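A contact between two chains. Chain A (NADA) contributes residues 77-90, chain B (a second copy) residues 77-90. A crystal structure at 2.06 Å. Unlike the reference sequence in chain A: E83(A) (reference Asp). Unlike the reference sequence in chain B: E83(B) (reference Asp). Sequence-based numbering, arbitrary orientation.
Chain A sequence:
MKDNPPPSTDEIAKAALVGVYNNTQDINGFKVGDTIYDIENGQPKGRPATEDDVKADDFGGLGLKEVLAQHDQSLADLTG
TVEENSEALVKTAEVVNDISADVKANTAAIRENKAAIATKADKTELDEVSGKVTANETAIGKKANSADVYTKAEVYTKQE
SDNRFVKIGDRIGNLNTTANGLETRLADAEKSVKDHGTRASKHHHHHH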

# COMPACT_ATOMS: atom_id res chain seq x y z
N ASP A 77 11.34 3.47 -2.86
CA ASP A 77 11.18 2.40 -1.86
C ASP A 77 9.73 2.09 -1.50
O ASP A 77 9.32 0.94 -1.38
CB ASP A 77 11.92 2.74 -0.56
CG ASP A 77 13.42 2.68 -0.74
OD1 ASP A 77 13.90 2.05 -1.72
OD2 ASP A 77 14.13 3.29 0.08
N LEU A 78 8.96 3.15 -1.28
CA LEU A 78 7.58 3.00 -0.91
C LEU A 78 6.81 2.38 -2.08
O LEU A 78 5.94 1.56 -1.87
CB LEU A 78 6.98 4.35 -0.53
CG LEU A 78 5.60 4.25 0.14
CD1 LEU A 78 5.58 3.36 1.44
CD2 LEU A 78 5.05 5.65 0.41
N THR A 79 7.12 2.78 -3.31
CA THR A 79 6.42 2.15 -4.45
C THR A 79 6.74 0.66 -4.49
O THR A 79 5.87 -0.13 -4.81
CB THR A 79 6.82 2.80 -5.80
OG1 THR A 79 6.62 4.21 -5.70
CG2 THR A 79 5.98 2.21 -6.99
N GLY A 80 7.97 0.28 -4.14
CA GLY A 80 8.31 -1.13 -4.09
C GLY A 80 7.49 -1.91 -3.06
O GLY A 80 7.03 -3.01 -3.33
N THR A 81 7.27 -1.33 -1.88
CA THR A 81 6.45 -2.00 -0.86
C THR A 81 5.00 -2.13 -1.31
O THR A 81 4.38 -3.19 -1.17
CB THR A 81 6.48 -1.26 0.48
OG1 THR A 81 7.85 -1.08 0.87
CG2 THR A 81 5.75 -2.05 1.57
N VAL A 82 4.47 -1.03 -1.83
CA VAL A 82 3.11 -1.05 -2.36
C VAL A 82 3.03 -2.12 -3.46
O VAL A 82 2.11 -2.94 -3.46
CB VAL A 82 2.67 0.37 -2.91
CG1 VAL A 82 1.32 0.28 -3.61
CG2 VAL A 82 2.62 1.39 -1.76
N GLU A 83 4.02 -2.18 -4.37
CA GLU A 83 3.95 -3.29 -5.37
C GLU A 83 3.95 -4.70 -4.71
O GLU A 83 3.25 -5.59 -5.15
CB GLU A 83 5.11 -3.21 -6.36
CG GLU A 83 5.00 -2.14 -7.43
CD GLU A 83 6.26 -2.12 -8.30
OE1 GLU A 83 7.02 -3.10 -8.26
OE2 GLU A 83 6.49 -1.12 -8.99
N GLU A 84 4.76 -4.89 -3.68
CA GLU A 84 4.76 -6.18 -3.00
C GLU A 84 3.41 -6.47 -2.37
O GLU A 84 2.95 -7.61 -2.39
CB GLU A 84 5.85 -6.22 -1.92
CG GLU A 84 7.25 -6.04 -2.51
CD GLU A 84 8.33 -5.99 -1.46
OE1 GLU A 84 8.07 -5.52 -0.32
OE2 GLU A 84 9.45 -6.43 -1.78
N ASN A 85 2.75 -5.43 -1.83
CA ASN A 85 1.46 -5.60 -1.19
C ASN A 85 0.38 -5.93 -2.20
O ASN A 85 -0.49 -6.77 -1.92
CB ASN A 85 1.06 -4.37 -0.36
CG ASN A 85 1.84 -4.29 0.97
OD1 ASN A 85 2.64 -5.18 1.26
ND2 ASN A 85 1.62 -3.25 1.76
N SER A 86 0.45 -5.32 -3.38
CA SER A 86 -0.53 -5.61 -4.44
C SER A 86 -0.48 -7.10 -4.84
O SER A 86 -1.52 -7.77 -5.00
CB SER A 86 -0.27 -4.72 -5.67
OG SER A 86 -0.51 -3.34 -5.39
N GLU A 87 0.74 -7.64 -4.99
CA GLU A 87 0.90 -9.03 -5.42
C GLU A 87 0.42 -9.97 -4.32
O GLU A 87 -0.23 -10.98 -4.59
CB GLU A 87 2.37 -9.33 -5.79
CG GLU A 87 2.84 -8.63 -7.09
CD GLU A 87 4.36 -8.41 -7.15
OE1 GLU A 87 5.11 -9.27 -6.62
OE2 GLU A 87 4.81 -7.38 -7.71
N ALA A 88 0.73 -9.62 -3.06
CA ALA A 88 0.26 -10.41 -1.91
C ALA A 88 -1.26 -10.45 -1.87
O ALA A 88 -1.86 -11.47 -1.53
CB ALA A 88 0.82 -9.84 -0.61
N LEU A 89 -1.89 -9.34 -2.24
CA LEU A 89 -3.35 -9.26 -2.32
C LEU A 89 -3.94 -10.18 -3.37
O LEU A 89 -4.92 -10.87 -3.12
CB LEU A 89 -3.75 -7.81 -2.61
CG LEU A 89 -3.95 -6.99 -1.35
CD1 LEU A 89 -4.08 -5.52 -1.67
CD2 LEU A 89 -5.19 -7.51 -0.61
N VAL A 90 -3.35 -10.17 -4.56
CA VAL A 90 -3.77 -11.06 -5.63
C VAL A 90 -3.60 -12.53 -5.22
O VAL A 90 -4.49 -13.33 -5.45
CB VAL A 90 -2.97 -10.80 -6.91
CG1 VAL A 90 -3.32 -11.83 -7.96
CG2 VAL A 90 -3.26 -9.42 -7.42
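Chain B 77-90: DLTGTVEENSEALV

How does chain B run relative to chain A? Both stretches are helical from end to end, with backbone phi/psi values near -60/-40 and, from T81 to V90 in each chain, the amide nitrogen hydrogen-bonded to the carbonyl oxygen four residues earlier. The two helices point the same way, their N-to-C directions 29° apart, and their axes approach to 10.5 Å. The register is almost level: the CA atoms of V82(A) and V82(B) lie 6.8 Å apart and those of L89(A) and L89(B) 7.4 Å, while between them N85(A) is nearest to S86(B), CA to CA 6.6 Å. Together the two surfaces bury 458 Å².

Which bump on chain B fills a hollow on chain A? V82(B) points toward chain A and enters a pocket made by L78(A), T81(A), V82(A) and N85(A), four side chains drawn from two successive turns. V82(B) CG2 meets V82(A) CG2 at 3.6 Å and L78(A) CD1 at 3.8 Å, and V82(B) CG1 lies 3.7 Å from T81(A) CG2. The two valines share the t rotamer but not the same role: V82(B) is aimed into the contact, whereas the CA-to-CB bond of V82(A) points sideways and that residue forms part of the wall.

What does chain A push into chain B in return? The knob is N85(A), seated among V82(B), N85(B), S86(B) and L89(B). A polar side chain in so enclosed a place needs a partner, and it finds one: N85(A) ND2 donates a hydrogen bond to S86(B) OG over 2.9 Å, with a nearly straight N-H...O angle of 164°. The same amide group also meets a methyl, N85(A) CG lying 3.6 Å from L89(B) CD1. The equivalent N85(B) behaves differently; it loses little surface to chain A, and its side-chain amide is hydrogen-bonded elsewhere in the structure.

How is the contact closed at its two ends? Leucines do most of this work. Toward the N-terminal end, L78(A) reaches over chain B, its CD2 3.9 Å from L78(B) CD2 and 3.8 Å from T79(B) OG1. Toward the C-terminal end the larger share of buried surface passes to chain B: L89(B) points toward chain A, touching A88(A) CB through CD1 at 4.1 Å and L89(A) CD2 through its own CD2 at 3.9 Å. The small side chain of A88(A) thus offers a shallow flank for L89(B), and L89(A), which starts out sideways, brings its tip back to the leucine opposite.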

# COMPACT_ATOMS: atom_id res chain seq x y z
N ASP B 77 2.60 10.25 6.08
CA ASP B 77 1.23 9.70 6.21
C ASP B 77 0.98 8.47 5.34
O ASP B 77 0.37 7.50 5.78
CB ASP B 77 0.18 10.75 5.85
CG ASP B 77 0.09 11.85 6.89
OD1 ASP B 77 0.57 11.63 8.04
OD2 ASP B 77 -0.42 12.93 6.57
N LEU B 78 1.40 8.55 4.09
CA LEU B 78 1.20 7.47 3.17
C LEU B 78 2.02 6.25 3.63
O LEU B 78 1.55 5.14 3.52
CB LEU B 78 1.61 7.89 1.76
CG LEU B 78 1.17 6.90 0.67
CD1 LEU B 78 -0.38 6.63 0.63
CD2 LEU B 78 1.69 7.37 -0.69
N THR B 79 3.23 6.47 4.12
CA THR B 79 4.00 5.32 4.62
C THR B 79 3.27 4.67 5.78
O THR B 79 3.29 3.45 5.91
CB THR B 79 5.43 5.72 5.07
OG1 THR B 79 6.06 6.44 3.99
CG2 THR B 79 6.28 4.47 5.47
N GLY B 80 2.62 5.47 6.63
CA GLY B 80 1.84 4.90 7.72
C GLY B 80 0.69 4.02 7.24
O GLY B 80 0.45 2.96 7.79
N THR B 81 -0.02 4.45 6.20
CA THR B 81 -1.11 3.62 5.65
C THR B 81 -0.59 2.34 5.04
O THR B 81 -1.14 1.25 5.28
CB THR B 81 -1.92 4.38 4.58
OG1 THR B 81 -2.35 5.63 5.13
CG2 THR B 81 -3.14 3.57 4.14
N VAL B 82 0.47 2.46 4.25
CA VAL B 82 1.10 1.29 3.67
C VAL B 82 1.54 0.36 4.81
O VAL B 82 1.27 -0.84 4.77
CB VAL B 82 2.32 1.68 2.74
CG1 VAL B 82 3.07 0.43 2.29
CG2 VAL B 82 1.84 2.49 1.53
N GLU B 83 2.16 0.89 5.88
CA GLU B 83 2.50 -0.03 7.00
C GLU B 83 1.25 -0.73 7.60
O GLU B 83 1.28 -1.90 7.94
CB GLU B 83 3.23 0.71 8.12
CG GLU B 83 4.69 1.03 7.86
CD GLU B 83 5.28 1.84 9.01
OE1 GLU B 83 4.67 1.86 10.10
OE2 GLU B 83 6.33 2.47 8.84
N GLU B 84 0.15 0.00 7.75
CA GLU B 84 -1.07 -0.62 8.27
C GLU B 84 -1.56 -1.71 7.33
O GLU B 84 -2.03 -2.75 7.79
CB GLU B 84 -2.16 0.43 8.47
CG GLU B 84 -1.76 1.50 9.49
CD GLU B 84 -2.79 2.58 9.64
OE1 GLU B 84 -3.51 2.90 8.66
OE2 GLU B 84 -2.88 3.12 10.76
N ASN B 85 -1.43 -1.49 6.01
CA ASN B 85 -1.89 -2.46 5.03
C ASN B 85 -1.03 -3.70 5.05
O ASN B 85 -1.56 -4.81 4.92
CB ASN B 85 -1.96 -1.85 3.62
CG ASN B 85 -3.17 -0.92 3.44
OD1 ASN B 85 -3.96 -0.77 4.37
ND2 ASN B 85 -3.31 -0.31 2.28
N SER B 86 0.28 -3.53 5.23
CA SER B 86 1.19 -4.69 5.30
C SER B 86 0.80 -5.62 6.47
O SER B 86 0.75 -6.86 6.33
CB SER B 86 2.65 -4.22 5.46
OG SER B 86 3.10 -3.53 4.29
N GLU B 87 0.50 -5.03 7.63
CA GLU B 87 0.17 -5.82 8.82
C GLU B 87 -1.17 -6.52 8.62
O GLU B 87 -1.33 -7.68 8.99
CB GLU B 87 0.15 -4.94 10.08
CG GLU B 87 1.54 -4.43 10.52
CD GLU B 87 1.49 -3.13 11.35
OE1 GLU B 87 0.52 -2.95 12.12
OE2 GLU B 87 2.42 -2.29 11.23
N ALA B 88 -2.13 -5.81 8.02
CA ALA B 88 -3.44 -6.39 7.70
C ALA B 88 -3.28 -7.59 6.77
O ALA B 88 -3.99 -8.59 6.91
CB ALA B 88 -4.36 -5.35 7.09
N LEU B 89 -2.34 -7.50 5.85
CA LEU B 89 -2.03 -8.60 4.93
C LEU B 89 -1.49 -9.83 5.63
O LEU B 89 -1.91 -10.95 5.36
CB LEU B 89 -1.02 -8.11 3.88
CG LEU B 89 -1.68 -7.51 2.66
CD1 LEU B 89 -0.67 -6.80 1.78
CD2 LEU B 89 -2.41 -8.62 1.89
N VAL B 90 -0.54 -9.61 6.54
CA VAL B 90 0.01 -10.69 7.34
C VAL B 90 -1.07 -11.35 8.20
O VAL B 90 -1.15 -12.57 8.27
CB VAL B 90 1.13 -10.19 8.25
CG1 VAL B 90 1.59 -11.30 9.18
CG2 VAL B 90 2.29 -9.70 7.42